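Local coordinates for protein (S)-imine reductase (Streptomyces sp. GF3546, PDB 4OQY) that is an S-selective imine reductase that binds NADPH and probably uses it to reduce imines to amines, at residues V19-F22 with L23-H27; G137-D140 with V141-H145; H145-T148 with L149-L152; A155-R158 with G159-A162; M173-F176 with W177-L181. All coordinates share one frame; numbering follows the deposited sequence.

Contact 1 of 5, residues V19-F22 with L23-H27; sequences VNTF and LDNGH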
loop_
_atom_site.group_PDB
_atom_site.type_symbol
_atom_site.label_atom_id
_atom_site.label_comp_id
_atom_site.label_asym_id
_atom_site.label_seq_id
_atom_site.Cartn_x
_atom_site.Cartn_y
_atom_site.Cartn_z
ATOM N N VAL B 19 -11.537 -16.573 23.289
ATOM C CA VAL B 19 -12.214 -17.173 24.436
ATOM C C VAL B 19 -13.457 -16.328 24.764
ATOM O O VAL B 19 -14.540 -16.879 24.900
ATOM C CB VAL B 19 -11.280 -17.331 25.666
ATOM C CG1 VAL B 19 -12.074 -17.811 26.869
ATOM C CG2 VAL B 19 -10.139 -18.312 25.371
ATOM N N ASN B 20 -13.289 -15.008 24.851
ATOM C CA ASN B 20 -14.410 -14.105 25.208
ATOM C C ASN B 20 -15.545 -14.248 24.233
ATOM O O ASN B 20 -16.702 -14.307 24.618
ATOM C CB ASN B 20 -13.959 -12.643 25.250
ATOM C CG ASN B 20 -13.216 -12.293 26.535
ATOM O OD1 ASN B 20 -12.114 -11.741 26.499
ATOM N ND2 ASN B 20 -13.830 -12.589 27.674
ATOM N N THR B 21 -15.191 -14.333 22.961
ATOM C CA THR B 21 -16.173 -14.499 21.912
ATOM C C THR B 21 -16.902 -15.851 22.003
ATOM O O THR B 21 -18.142 -15.918 21.833
ATOM C CB THR B 21 -15.528 -14.306 20.539
ATOM O OG1 THR B 21 -15.087 -12.946 20.436
ATOM C CG2 THR B 21 -16.521 -14.600 19.439
ATOM N N PHE B 22 -16.152 -16.918 22.270
ATOM C CA PHE B 22 -16.765 -18.238 22.477
ATOM C C PHE B 22 -17.742 -18.229 23.665
ATOM O O PHE B 22 -18.867 -18.758 23.583
ATOM C CB PHE B 22 -15.680 -19.325 22.695
ATOM C CG PHE B 22 -15.075 -19.896 21.426
ATOM C CD1 PHE B 22 -15.873 -20.293 20.373
ATOM C CD2 PHE B 22 -13.704 -20.137 21.347
ATOM C CE1 PHE B 22 -15.329 -20.833 19.233
ATOM C CE2 PHE B 22 -13.146 -20.697 20.207
ATOM C CZ PHE B 22 -13.956 -21.052 19.154
ATOM N N LEU B 23 -17.314 -17.613 24.765
ATOM C CA LEU B 23 -18.142 -17.520 25.955
ATOM C C LEU B 23 -19.378 -16.647 25.726
ATOM O O LEU B 23 -20.468 -17.023 26.129
ATOM C CB LEU B 23 -17.350 -16.941 27.120
ATOM C CG LEU B 23 -16.248 -17.835 27.665
ATOM C CD1 LEU B 23 -15.448 -17.044 28.673
ATOM C CD2 LEU B 23 -16.839 -19.091 28.286
ATOM N N ASP B 24 -19.206 -15.507 25.060
ATOM C CA ASP B 24 -20.345 -14.635 24.674
ATOM C C ASP B 24 -21.429 -15.387 23.938
ATOM O O ASP B 24 -22.614 -15.057 24.044
ATOM C CB ASP B 24 -19.877 -13.503 23.758
ATOM C CG ASP B 24 -19.031 -12.452 24.487
ATOM O OD1 ASP B 24 -18.951 -12.470 25.726
ATOM O OD2 ASP B 24 -18.444 -11.589 23.810
ATOM N N ASN B 25 -21.022 -16.394 23.172
ATOM C CA ASN B 25 -21.962 -17.164 22.377
ATOM C C ASN B 25 -22.396 -18.488 23.012
ATOM O O ASN B 25 -22.993 -19.317 22.344
ATOM C CB ASN B 25 -21.388 -17.395 20.970
ATOM C CG ASN B 25 -21.336 -16.122 20.134
ATOM O OD1 ASN B 25 -20.314 -15.427 20.074
ATOM N ND2 ASN B 25 -22.454 -15.795 19.503
ATOM N N GLY B 26 -22.100 -18.707 24.286
ATOM C CA GLY B 26 -22.613 -19.887 24.989
ATOM C C GLY B 26 -21.822 -21.184 24.863
ATOM O O GLY B 26 -22.336 -22.251 25.210
ATOM N N HIS B 27 -20.571 -21.106 24.423
ATOM C CA HIS B 27 -19.701 -22.291 24.344
ATOM C C HIS B 27 -18.882 -22.462 25.608
ATOM O O HIS B 27 -18.394 -21.484 26.149
ATOM C CB HIS B 27 -18.742 -22.148 23.186
ATOM C CG HIS B 27 -19.412 -22.206 21.854
ATOM N ND1 HIS B 27 -20.201 -21.183 21.373
ATOM C CD2 HIS B 27 -19.451 -23.182 20.920
ATOM C CE1 HIS B 27 -20.678 -21.518 20.186
ATOM N NE2 HIS B 27 -20.218 -22.722 19.880
#

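Contact 2 of 5, residues G137-D140 with V141-H145; sequences GPKD and VFDAH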
loop_
_atom_site.group_PDB
_atom_site.type_symbol
_atom_site.label_atom_id
_atom_site.label_comp_id
_atom_site.label_asym_id
_atom_site.label_seq_id
_atom_site.Cartn_x
_atom_site.Cartn_y
_atom_site.Cartn_z
ATOM N N GLY B 137 -7.001 -27.510 4.880
ATOM C CA GLY B 137 -6.908 -28.807 5.531
ATOM C C GLY B 137 -8.005 -29.737 5.055
ATOM O O GLY B 137 -8.719 -29.429 4.101
ATOM N N PRO B 138 -8.155 -30.886 5.714
ATOM C CA PRO B 138 -9.147 -31.829 5.210
ATOM C C PRO B 138 -10.585 -31.278 5.245
ATOM O O PRO B 138 -11.050 -30.756 6.264
ATOM C CB PRO B 138 -8.974 -33.050 6.117
ATOM C CG PRO B 138 -8.149 -32.593 7.283
ATOM C CD PRO B 138 -7.331 -31.449 6.794
ATOM N N LYS B 139 -11.293 -31.425 4.137
ATOM C CA LYS B 139 -12.593 -30.808 4.026
ATOM C C LYS B 139 -13.582 -31.427 5.010
ATOM O O LYS B 139 -14.357 -30.700 5.614
ATOM C CB LYS B 139 -13.131 -30.856 2.590
ATOM C CG LYS B 139 -14.501 -30.191 2.370
ATOM C CD LYS B 139 -14.541 -28.759 2.913
ATOM C CE LYS B 139 -15.623 -27.811 2.384
ATOM N NZ LYS B 139 -16.838 -28.517 1.900
ATOM N N ASP B 140 -13.547 -32.746 5.198
ATOM C CA ASP B 140 -14.514 -33.390 6.098
ATOM C C ASP B 140 -14.329 -32.893 7.534
ATOM O O ASP B 140 -15.299 -32.610 8.245
ATOM C CB ASP B 140 -14.453 -34.925 6.003
ATOM C CG ASP B 140 -13.108 -35.501 6.393
ATOM O OD1 ASP B 140 -12.075 -34.794 6.296
ATOM O OD2 ASP B 140 -13.081 -36.683 6.795
ATOM N N VAL B 141 -13.075 -32.712 7.927
ATOM C CA VAL B 141 -12.750 -32.169 9.234
ATOM C C VAL B 141 -13.220 -30.708 9.337
ATOM O O VAL B 141 -13.786 -30.313 10.344
ATOM C CB VAL B 141 -11.225 -32.246 9.507
ATOM C CG1 VAL B 141 -10.883 -31.613 10.846
ATOM C CG2 VAL B 141 -10.718 -33.691 9.435
ATOM N N PHE B 142 -12.982 -29.912 8.297
ATOM C CA PHE B 142 -13.430 -28.534 8.301
ATOM C C PHE B 142 -14.942 -28.476 8.470
ATOM O O PHE B 142 -15.419 -27.737 9.312
ATOM C CB PHE B 142 -13.024 -27.780 7.033
ATOM C CG PHE B 142 -13.602 -26.396 6.947
ATOM C CD1 PHE B 142 -13.007 -25.340 7.627
ATOM C CD2 PHE B 142 -14.773 -26.152 6.226
ATOM C CE1 PHE B 142 -13.545 -24.063 7.567
ATOM C CE2 PHE B 142 -15.318 -24.879 6.160
ATOM C CZ PHE B 142 -14.702 -23.830 6.831
ATOM N N ASP B 143 -15.694 -29.248 7.692
ATOM C CA ASP B 143 -17.168 -29.177 7.764
ATOM C C ASP B 143 -17.702 -29.574 9.132
ATOM O O ASP B 143 -18.654 -28.984 9.619
ATOM C CB ASP B 143 -17.829 -30.051 6.702
ATOM C CG ASP B 143 -17.518 -29.599 5.302
ATOM O OD1 ASP B 143 -17.221 -28.405 5.086
ATOM O OD2 ASP B 143 -17.538 -30.449 4.405
ATOM N N ALA B 144 -17.075 -30.570 9.746
ATOM C CA ALA B 144 -17.445 -31.025 11.088
ATOM C C ALA B 144 -17.308 -29.937 12.173
ATOM O O ALA B 144 -18.078 -29.929 13.124
ATOM C CB ALA B 144 -16.629 -32.267 11.462
ATOM N N HIS B 145 -16.360 -29.013 12.035
ATOM C CA HIS B 145 -16.144 -27.990 13.069
ATOM C C HIS B 145 -16.419 -26.562 12.632
ATOM O O HIS B 145 -16.266 -25.623 13.427
ATOM C CB HIS B 145 -14.726 -28.114 13.606
ATOM C CG HIS B 145 -14.457 -29.457 14.192
ATOM N ND1 HIS B 145 -14.833 -29.785 15.474
ATOM C CD2 HIS B 145 -13.944 -30.583 13.648
ATOM C CE1 HIS B 145 -14.517 -31.044 15.714
ATOM N NE2 HIS B 145 -13.961 -31.548 14.626
#

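Contact 3 of 5, residues H145-T148 with L149-L152; sequences HEDT and LKVL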
loop_
_atom_site.group_PDB
_atom_site.type_symbol
_atom_site.label_atom_id
_atom_site.label_comp_id
_atom_site.label_asym_id
_atom_site.label_seq_id
_atom_site.Cartn_x
_atom_site.Cartn_y
_atom_site.Cartn_z
ATOM N N HIS B 145 -16.360 -29.013 12.035
ATOM C CA HIS B 145 -16.144 -27.990 13.069
ATOM C C HIS B 145 -16.419 -26.562 12.632
ATOM O O HIS B 145 -16.266 -25.623 13.427
ATOM C CB HIS B 145 -14.726 -28.114 13.606
ATOM C CG HIS B 145 -14.457 -29.457 14.192
ATOM N ND1 HIS B 145 -14.833 -29.785 15.474
ATOM C CD2 HIS B 145 -13.944 -30.583 13.648
ATOM C CE1 HIS B 145 -14.517 -31.044 15.714
ATOM N NE2 HIS B 145 -13.961 -31.548 14.626
ATOM N N GLU B 146 -16.855 -26.409 11.383
ATOM C CA GLU B 146 -17.105 -25.098 10.783
ATOM C C GLU B 146 -18.061 -24.265 11.627
ATOM O O GLU B 146 -17.839 -23.074 11.796
ATOM C CB GLU B 146 -17.664 -25.253 9.363
ATOM C CG GLU B 146 -17.840 -23.949 8.604
ATOM C CD GLU B 146 -18.599 -24.090 7.282
ATOM O OE1 GLU B 146 -18.878 -25.232 6.832
ATOM O OE2 GLU B 146 -18.964 -23.039 6.694
ATOM N N ASP B 147 -19.104 -24.898 12.154
ATOM C CA ASP B 147 -20.105 -24.183 12.949
ATOM C C ASP B 147 -19.494 -23.633 14.236
ATOM O O ASP B 147 -19.893 -22.578 14.694
ATOM C CB ASP B 147 -21.305 -25.085 13.269
ATOM C CG ASP B 147 -22.312 -25.164 12.123
ATOM O OD1 ASP B 147 -22.050 -24.617 11.022
ATOM O OD2 ASP B 147 -23.402 -25.751 12.331
ATOM N N THR B 148 -18.501 -24.313 14.802
ATOM C CA THR B 148 -17.794 -23.768 15.956
ATOM C C THR B 148 -16.785 -22.675 15.551
ATOM O O THR B 148 -16.715 -21.614 16.164
ATOM C CB THR B 148 -17.094 -24.891 16.720
ATOM O OG1 THR B 148 -18.062 -25.869 17.124
ATOM C CG2 THR B 148 -16.377 -24.347 17.926
ATOM N N LEU B 149 -16.046 -22.899 14.480
ATOM C CA LEU B 149 -15.074 -21.905 14.024
ATOM C C LEU B 149 -15.753 -20.583 13.577
ATOM O O LEU B 149 -15.207 -19.500 13.770
ATOM C CB LEU B 149 -14.223 -22.502 12.910
ATOM C CG LEU B 149 -13.376 -23.706 13.340
ATOM C CD1 LEU B 149 -12.787 -24.412 12.123
ATOM C CD2 LEU B 149 -12.275 -23.302 14.317
ATOM N N LYS B 150 -16.952 -20.683 13.000
ATOM C CA LYS B 150 -17.692 -19.502 12.548
ATOM C C LYS B 150 -18.057 -18.541 13.653
ATOM O O LYS B 150 -18.462 -17.403 13.386
ATOM C CB LYS B 150 -18.992 -19.901 11.880
ATOM C CG LYS B 150 -18.895 -20.266 10.425
ATOM C CD LYS B 150 -20.252 -20.902 10.045
ATOM C CE LYS B 150 -21.338 -20.685 11.101
ATOM N NZ LYS B 150 -22.671 -21.308 10.834
ATOM N N VAL B 151 -17.998 -19.006 14.889
ATOM C CA VAL B 151 -18.330 -18.122 15.994
ATOM C C VAL B 151 -17.242 -17.041 16.075
ATOM O O VAL B 151 -17.520 -15.897 16.397
ATOM C CB VAL B 151 -18.471 -18.907 17.313
ATOM C CG1 VAL B 151 -18.665 -17.957 18.467
ATOM C CG2 VAL B 151 -19.651 -19.872 17.235
ATOM N N LEU B 152 -16.000 -17.391 15.736
ATOM C CA LEU B 152 -14.928 -16.409 15.827
ATOM C C LEU B 152 -14.970 -15.391 14.683
ATOM O O LEU B 152 -14.784 -14.182 14.885
ATOM C CB LEU B 152 -13.568 -17.132 15.852
ATOM C CG LEU B 152 -13.361 -18.118 17.007
ATOM C CD1 LEU B 152 -11.982 -18.752 16.924
ATOM C CD2 LEU B 152 -13.534 -17.436 18.351
#

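Contact 4 of 5, residues A155-R158 with G159-A162; sequences ADYR and GEDA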
loop_
_atom_site.group_PDB
_atom_site.type_symbol
_atom_site.label_atom_id
_atom_site.label_comp_id
_atom_site.label_asym_id
_atom_site.label_seq_id
_atom_site.Cartn_x
_atom_site.Cartn_y
_atom_site.Cartn_z
ATOM N N ALA B 155 -15.578 -18.283 8.172
ATOM C CA ALA B 155 -14.586 -19.343 7.979
ATOM C C ALA B 155 -14.506 -19.614 6.492
ATOM O O ALA B 155 -15.447 -20.139 5.905
ATOM C CB ALA B 155 -15.026 -20.577 8.734
ATOM N N ASP B 156 -13.411 -19.199 5.868
ATOM C CA ASP B 156 -13.347 -19.191 4.429
ATOM C C ASP B 156 -12.411 -20.322 4.032
ATOM O O ASP B 156 -11.202 -20.165 4.116
ATOM C CB ASP B 156 -12.845 -17.832 3.938
ATOM C CG ASP B 156 -12.708 -17.762 2.430
ATOM O OD1 ASP B 156 -13.051 -18.729 1.719
ATOM O OD2 ASP B 156 -12.251 -16.717 1.933
ATOM N N TYR B 157 -12.993 -21.463 3.655
ATOM C CA TYR B 157 -12.234 -22.669 3.280
ATOM C C TYR B 157 -11.639 -22.509 1.891
ATOM O O TYR B 157 -12.352 -22.205 0.937
ATOM C CB TYR B 157 -13.117 -23.924 3.320
ATOM C CG TYR B 157 -12.376 -25.211 2.965
ATOM C CD1 TYR B 157 -11.603 -25.867 3.916
ATOM C CD2 TYR B 157 -12.484 -25.785 1.696
ATOM C CE1 TYR B 157 -10.924 -27.041 3.611
ATOM C CE2 TYR B 157 -11.811 -26.966 1.383
ATOM C CZ TYR B 157 -11.038 -27.594 2.352
ATOM O OH TYR B 157 -10.361 -28.764 2.075
ATOM N N ARG B 158 -10.323 -22.701 1.797
ATOM C CA ARG B 158 -9.565 -22.394 0.584
ATOM C C ARG B 158 -9.024 -23.633 -0.136
ATOM O O ARG B 158 -8.537 -23.504 -1.252
ATOM C CB ARG B 158 -8.390 -21.445 0.894
ATOM C CG ARG B 158 -8.737 -20.100 1.528
ATOM C CD ARG B 158 -9.214 -19.081 0.504
ATOM N NE ARG B 158 -10.571 -19.290 0.071
ATOM C CZ ARG B 158 -11.005 -19.291 -1.183
ATOM N NH1 ARG B 158 -10.216 -19.032 -2.218
ATOM N NH2 ARG B 158 -12.281 -19.515 -1.393
ATOM N N GLY B 159 -9.087 -24.809 0.489
ATOM C CA GLY B 159 -8.639 -26.052 -0.158
ATOM C C GLY B 159 -8.022 -27.058 0.791
ATOM O O GLY B 159 -7.921 -26.812 1.979
ATOM N N GLU B 160 -7.583 -28.193 0.254
ATOM C CA GLU B 160 -7.113 -29.309 1.091
ATOM C C GLU B 160 -5.730 -29.086 1.683
ATOM O O GLU B 160 -5.475 -29.400 2.844
ATOM C CB GLU B 160 -7.146 -30.623 0.299
ATOM C CG GLU B 160 -8.525 -31.273 0.257
ATOM C CD GLU B 160 -8.766 -32.256 1.399
ATOM O OE1 GLU B 160 -7.768 -32.790 1.947
ATOM O OE2 GLU B 160 -9.950 -32.516 1.744
ATOM N N ASP B 161 -4.820 -28.574 0.871
ATOM C CA ASP B 161 -3.454 -28.473 1.311
ATOM C C ASP B 161 -3.343 -27.559 2.528
ATOM O O ASP B 161 -3.854 -26.422 2.555
ATOM C CB ASP B 161 -2.516 -28.018 0.210
ATOM C CG ASP B 161 -1.068 -28.098 0.652
ATOM O OD1 ASP B 161 -0.483 -29.192 0.531
ATOM O OD2 ASP B 161 -0.544 -27.090 1.158
ATOM N N ALA B 162 -2.627 -28.075 3.519
ATOM C CA ALA B 162 -2.391 -27.376 4.755
ATOM C C ALA B 162 -1.698 -26.006 4.589
ATOM O O ALA B 162 -1.897 -25.113 5.411
ATOM C CB ALA B 162 -1.598 -28.279 5.693
#

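Contact 5 of 5, residues M173-F176 with W177-L181; sequences MTIF and WTTML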
loop_
_atom_site.group_PDB
_atom_site.type_symbol
_atom_site.label_atom_id
_atom_site.label_comp_id
_atom_site.label_asym_id
_atom_site.label_seq_id
_atom_site.Cartn_x
_atom_site.Cartn_y
_atom_site.Cartn_z
ATOM N N MET B 173 -0.123 -10.276 4.571
ATOM C CA MET B 173 0.889 -9.582 5.344
ATOM C C MET B 173 1.945 -8.963 4.431
ATOM O O MET B 173 2.505 -7.942 4.784
ATOM C CB MET B 173 1.478 -10.490 6.423
ATOM C CG MET B 173 0.457 -10.948 7.462
ATOM S SD MET B 173 -0.632 -9.654 8.076
ATOM C CE MET B 173 0.590 -8.754 9.035
ATOM N N THR B 174 2.165 -9.529 3.241
ATOM C CA THR B 174 3.051 -8.910 2.246
ATOM C C THR B 174 2.584 -7.493 1.877
ATOM O O THR B 174 3.344 -6.510 1.917
ATOM C CB THR B 174 3.129 -9.776 0.951
ATOM O OG1 THR B 174 3.586 -11.098 1.265
ATOM C CG2 THR B 174 4.044 -9.146 -0.068
ATOM N N ILE B 175 1.319 -7.403 1.524
ATOM C CA ILE B 175 0.705 -6.136 1.192
ATOM C C ILE B 175 0.658 -5.207 2.402
ATOM O O ILE B 175 0.959 -4.019 2.280
ATOM C CB ILE B 175 -0.704 -6.366 0.636
ATOM C CG1 ILE B 175 -0.602 -7.096 -0.701
ATOM C CG2 ILE B 175 -1.462 -5.048 0.505
ATOM C CD1 ILE B 175 -1.917 -7.672 -1.188
ATOM N N PHE B 176 0.282 -5.732 3.564
ATOM C CA PHE B 176 0.159 -4.905 4.764
ATOM C C PHE B 176 1.474 -4.261 5.174
ATOM O O PHE B 176 1.546 -3.045 5.335
ATOM C CB PHE B 176 -0.346 -5.704 5.943
ATOM C CG PHE B 176 -0.562 -4.875 7.142
ATOM C CD1 PHE B 176 -1.701 -4.085 7.231
ATOM C CD2 PHE B 176 0.352 -4.832 8.162
ATOM C CE1 PHE B 176 -1.912 -3.279 8.328
ATOM C CE2 PHE B 176 0.125 -4.033 9.274
ATOM C CZ PHE B 176 -1.000 -3.257 9.351
ATOM N N TRP B 177 2.529 -5.076 5.317
ATOM C CA TRP B 177 3.813 -4.542 5.774
ATOM C C TRP B 177 4.484 -3.641 4.738
ATOM O O TRP B 177 5.082 -2.631 5.089
ATOM C CB TRP B 177 4.772 -5.651 6.187
ATOM C CG TRP B 177 4.363 -6.428 7.400
ATOM C CD1 TRP B 177 4.237 -7.773 7.475
ATOM C CD2 TRP B 177 4.049 -5.922 8.718
ATOM N NE1 TRP B 177 3.861 -8.148 8.738
ATOM C CE2 TRP B 177 3.737 -7.033 9.522
ATOM C CE3 TRP B 177 4.036 -4.652 9.297
ATOM C CZ2 TRP B 177 3.401 -6.913 10.873
ATOM C CZ3 TRP B 177 3.705 -4.533 10.634
ATOM C CH2 TRP B 177 3.390 -5.660 11.407
ATOM N N THR B 178 4.388 -4.015 3.471
ATOM C CA THR B 178 4.953 -3.200 2.421
ATOM C C THR B 178 4.260 -1.834 2.359
ATOM O O THR B 178 4.908 -0.806 2.222
ATOM C CB THR B 178 4.927 -3.934 1.065
ATOM O OG1 THR B 178 5.546 -5.217 1.215
ATOM C CG2 THR B 178 5.682 -3.158 0.036
ATOM N N THR B 179 2.946 -1.823 2.477
ATOM C CA THR B 179 2.209 -0.584 2.422
ATOM C C THR B 179 2.529 0.259 3.639
ATOM O O THR B 179 2.756 1.463 3.535
ATOM C CB THR B 179 0.714 -0.868 2.360
ATOM O OG1 THR B 179 0.459 -1.679 1.218
ATOM C CG2 THR B 179 -0.066 0.417 2.254
ATOM N N MET B 180 2.591 -0.399 4.786
ATOM C CA MET B 180 2.962 0.281 6.003
ATOM C C MET B 180 4.329 0.960 5.858
ATOM O O MET B 180 4.492 2.109 6.243
ATOM C CB MET B 180 2.955 -0.677 7.192
ATOM C CG MET B 180 3.623 -0.099 8.422
ATOM S SD MET B 180 3.275 -0.994 9.954
ATOM C CE MET B 180 4.890 -1.114 10.656
ATOM N N LEU B 181 5.320 0.285 5.289
ATOM C CA LEU B 181 6.602 0.951 5.135
ATOM C C LEU B 181 6.528 2.118 4.159
ATOM O O LEU B 181 7.195 3.103 4.360
ATOM C CB LEU B 181 7.733 -0.029 4.740
ATOM C CG LEU B 181 8.175 -1.004 5.839
ATOM C CD1 LEU B 181 9.406 -1.820 5.433
ATOM C CD2 LEU B 181 8.469 -0.268 7.136
#

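Contact 1 of 5, residues V19-F22 with L23-H27
Phe22 O is gripped by the N-H of His27, with His27 N 3.0 Å from Phe22 O in a fairly straight bond, while the N-H of Asn25 adds a weak second bond to the same oxygen. Gly26 N turns back to Leu23 O, also at 3.0 Å, and the positive phi of Gly26 (85°) lets the chain reverse there. Upstream the helix keeps its ordinary bonds, Leu23 N to Val19 O and Asp24 N to Asn20 O. Asn25 N still reaches Thr21 O, but at a longer 3.2 Å. Asp24 OD1 is held from outside by a salt bridge to Arg45, which also donates to Asn20 O. Packing completes the turn. Val19 and Leu23 run abreast on one flank, Val19 CG1 meeting Leu23 CD1 at 3.9 Å; both rest on Val29. The Phe22 ring, backed by Val6 and Val8, lies oblique to the imidazole of His27, their planes 51° apart, with Phe22 CD1 over one imidazole face near its rim. Gly26 is thus the C-prime residue of a Schellman motif, ending the helix of the first beta-alpha-beta unit of the Rossmann fold, between strands 6-9 and 29-32.

Contact 2 of 5, residues G137-D140 with V141-H145
Phe142 N and Asp143 N bond back to Pro138 O and Lys139 O, both at 2.9 Å, opening the first turn of helix 139-149, and Ala144 N follows to Asp140 O at 3.1 Å. Pro138 holds the N-cap position, and Gly137 before it adopts a positive phi of 135°. The N-cap proline lies against Val141 within the first turn: Pro138 CG meets Val141 CG2 at 3.5 Å, the two side chains running abreast. With CG set between its backbone N and carbonyl carbon (chi1 61°), Asp140 folds back on the next N-H, Asp140 OD1 taking a weak, bent bond of 2.8 Å from Val141 N. This first turn belongs to the beta-alpha-beta unit made of strand 132-136, helix 139-149 and strand 154-157, and Val141 presses on Val88 and Leu115 of the sheet. One turn apart on the exposed flank, Lys139 and Asp143 form a salt bridge. The lysine chain bends at chi2 (52°), carrying Lys139 NZ to 3.2 Å from Asp143 OD2, on the syn lone pair of that oxygen, and into a weak bond with Asp143 OD1. Lys139 CD also passes 4.2 Å from Phe142 CD2, approaching that ring obliquely, while the Phe142 ring meets that of Tyr157.

Contact 3 of 5, residues H145-T148 with L149-L152
Leu149 N and Lys150 N still bond to His145 O and Glu146 O, at 2.9 and 2.8 Å, but Val151 N shifts to Thr148 O, three residues back, as the last turn of helix 139-149 tightens. Val151 N lies 3.2 Å from Thr148 O, well above the carbonyl plane (58° out of it), and Leu152 N likewise turns to Leu149 O. On the exposed flank Lys150 lies back along the helix. Its CG stands beside the backbone N (chi1 -84°) and its chain bends sharply at chi3 (13°), bringing Lys150 NZ to 3.4 Å from Asp147 OD1. The link is a salt bridge, though weak as a hydrogen bond. The methylenes of the same lysine slant across Glu146, Lys150 CD reaching Glu146 CG at 4.1 Å, while the carboxylate stays away from NZ. Leu149 CG comes within 3.5 Å of His145 O, and the leucine side chain touches Ala90 of the sheet. Val151 turns CG2 toward two carbonyls of the preceding turn, Val151 CG2 lying 3.6 Å from Thr148 O. Thr148 OG1 is hydrogen-bonded to Gln4, and its side chain meets Phe22 and Leu62. Leu152 packs against Met18 and Phe22 of helix 13-24. This is a helix C-terminal end that passes from i+4 to i+3 backbone bonds, joining helix 139-149 to strand 154-157 in a Rossmann-type domain.

Contact 4 of 5, residues A155-R158 with G159-A162
Tyr157 sends its ring over Gly159 because CG lies anti to the backbone N (chi1 -179°), extending the phenol along the direction the chain takes after the strand. Gly159, with a phi of 146°, passes its peptide across the ring: Gly159 N stands over one face, offset toward the rim and 3.6 Å from Tyr157 CE2, while Gly159 O lies 3.2 Å from Tyr157 CZ. Beyond the ring Tyr157 OH comes within 3.6 Å of Glu160 CG. The hydroxyl makes its hydrogen bond elsewhere, to Gly137 O, and Glu160 OE2 accepts from Lys139 N, so both side chains reach the start of helix 139-149. On the other side of the strand the Arg158 chain doubles back through bends at chi2 and chi3. This puts Arg158 NE 3.0 Å from Asp156 OD1 in a salt bridge, met from above the carboxylate plane, with NH2 adding a weak bond to the same oxygen. The other carboxylate oxygen, Asp156 OD2, bonds to Tyr203 of the second subunit, and Arg158 packs on that tyrosine. Asp161 OD2 then caps Gly163 N. The contact is the junction where strand 154-157, outermost in this chain's Rossmann-type sheet, gives way to the long helix 163-192.

Contact 5 of 5, residues M173-F176 with W177-L181
Phe176 points an edge at one face of the Trp177 indole, a T-shaped pair in which the Phe176 ring and the six-membered ring of Trp177 have centroids 5.2 Å apart and planes at 74°; Phe176 CD2 approaches the rim of that face, 3.9 Å from Trp177 CE3. The pair sits on a buried part of helix 163-192, the long helix that runs from the Rossmann-type domain into the C-terminal domain and here packs against the second subunit. CG anti to the backbone N (chi1 -176°) swings the phenyl across to that face. At the pyrrole end, Met173 CE lies 3.3 Å from Trp177 NE1, and the Met173 sulfur stands obliquely off the five-membered ring in a Met-aromatic contact. A second such contact sets Met180 SD 5.4 Å from the Phe176 ring centroid. Trp177 NE1 bonds to Ser240 of the second subunit, whose Phe265 and Phe278 also meet the indole edge-to-face. Its Phe214 meets Phe176 in the same manner. Two threonines turn their hydroxyls back into the helix, each in the rotamer with OG1 beside the backbone N. Thr174 O therefore receives both the N-H and the hydroxyl of Thr178, and Ile175 O takes the same pair from Thr179, Thr179 OG1 lying 2.6 Å from Ile175 O.

How the contacts relate
All five contacts are local and follow one another along the chain; none nests in or crosses another, though contacts 2 and 3 share His145. Contact 1 ends helix 13-24 before strand 29-32. Contact 2 starts helix 139-149 and contact 3 ends it, bringing the chain back to strand 154-157. Far apart in sequence, contacts 1 and 3 touch in space through Val151, which packs on Asn25 and His27, so two helix ends meet. Contact 4 closes the turn after strand 154-157 and rejoins contact 2, their centres about 9 Å apart. Contact 5, on helix 163-192, lies about 23 Å from contact 4, centre to centre, and both reach the second subunit.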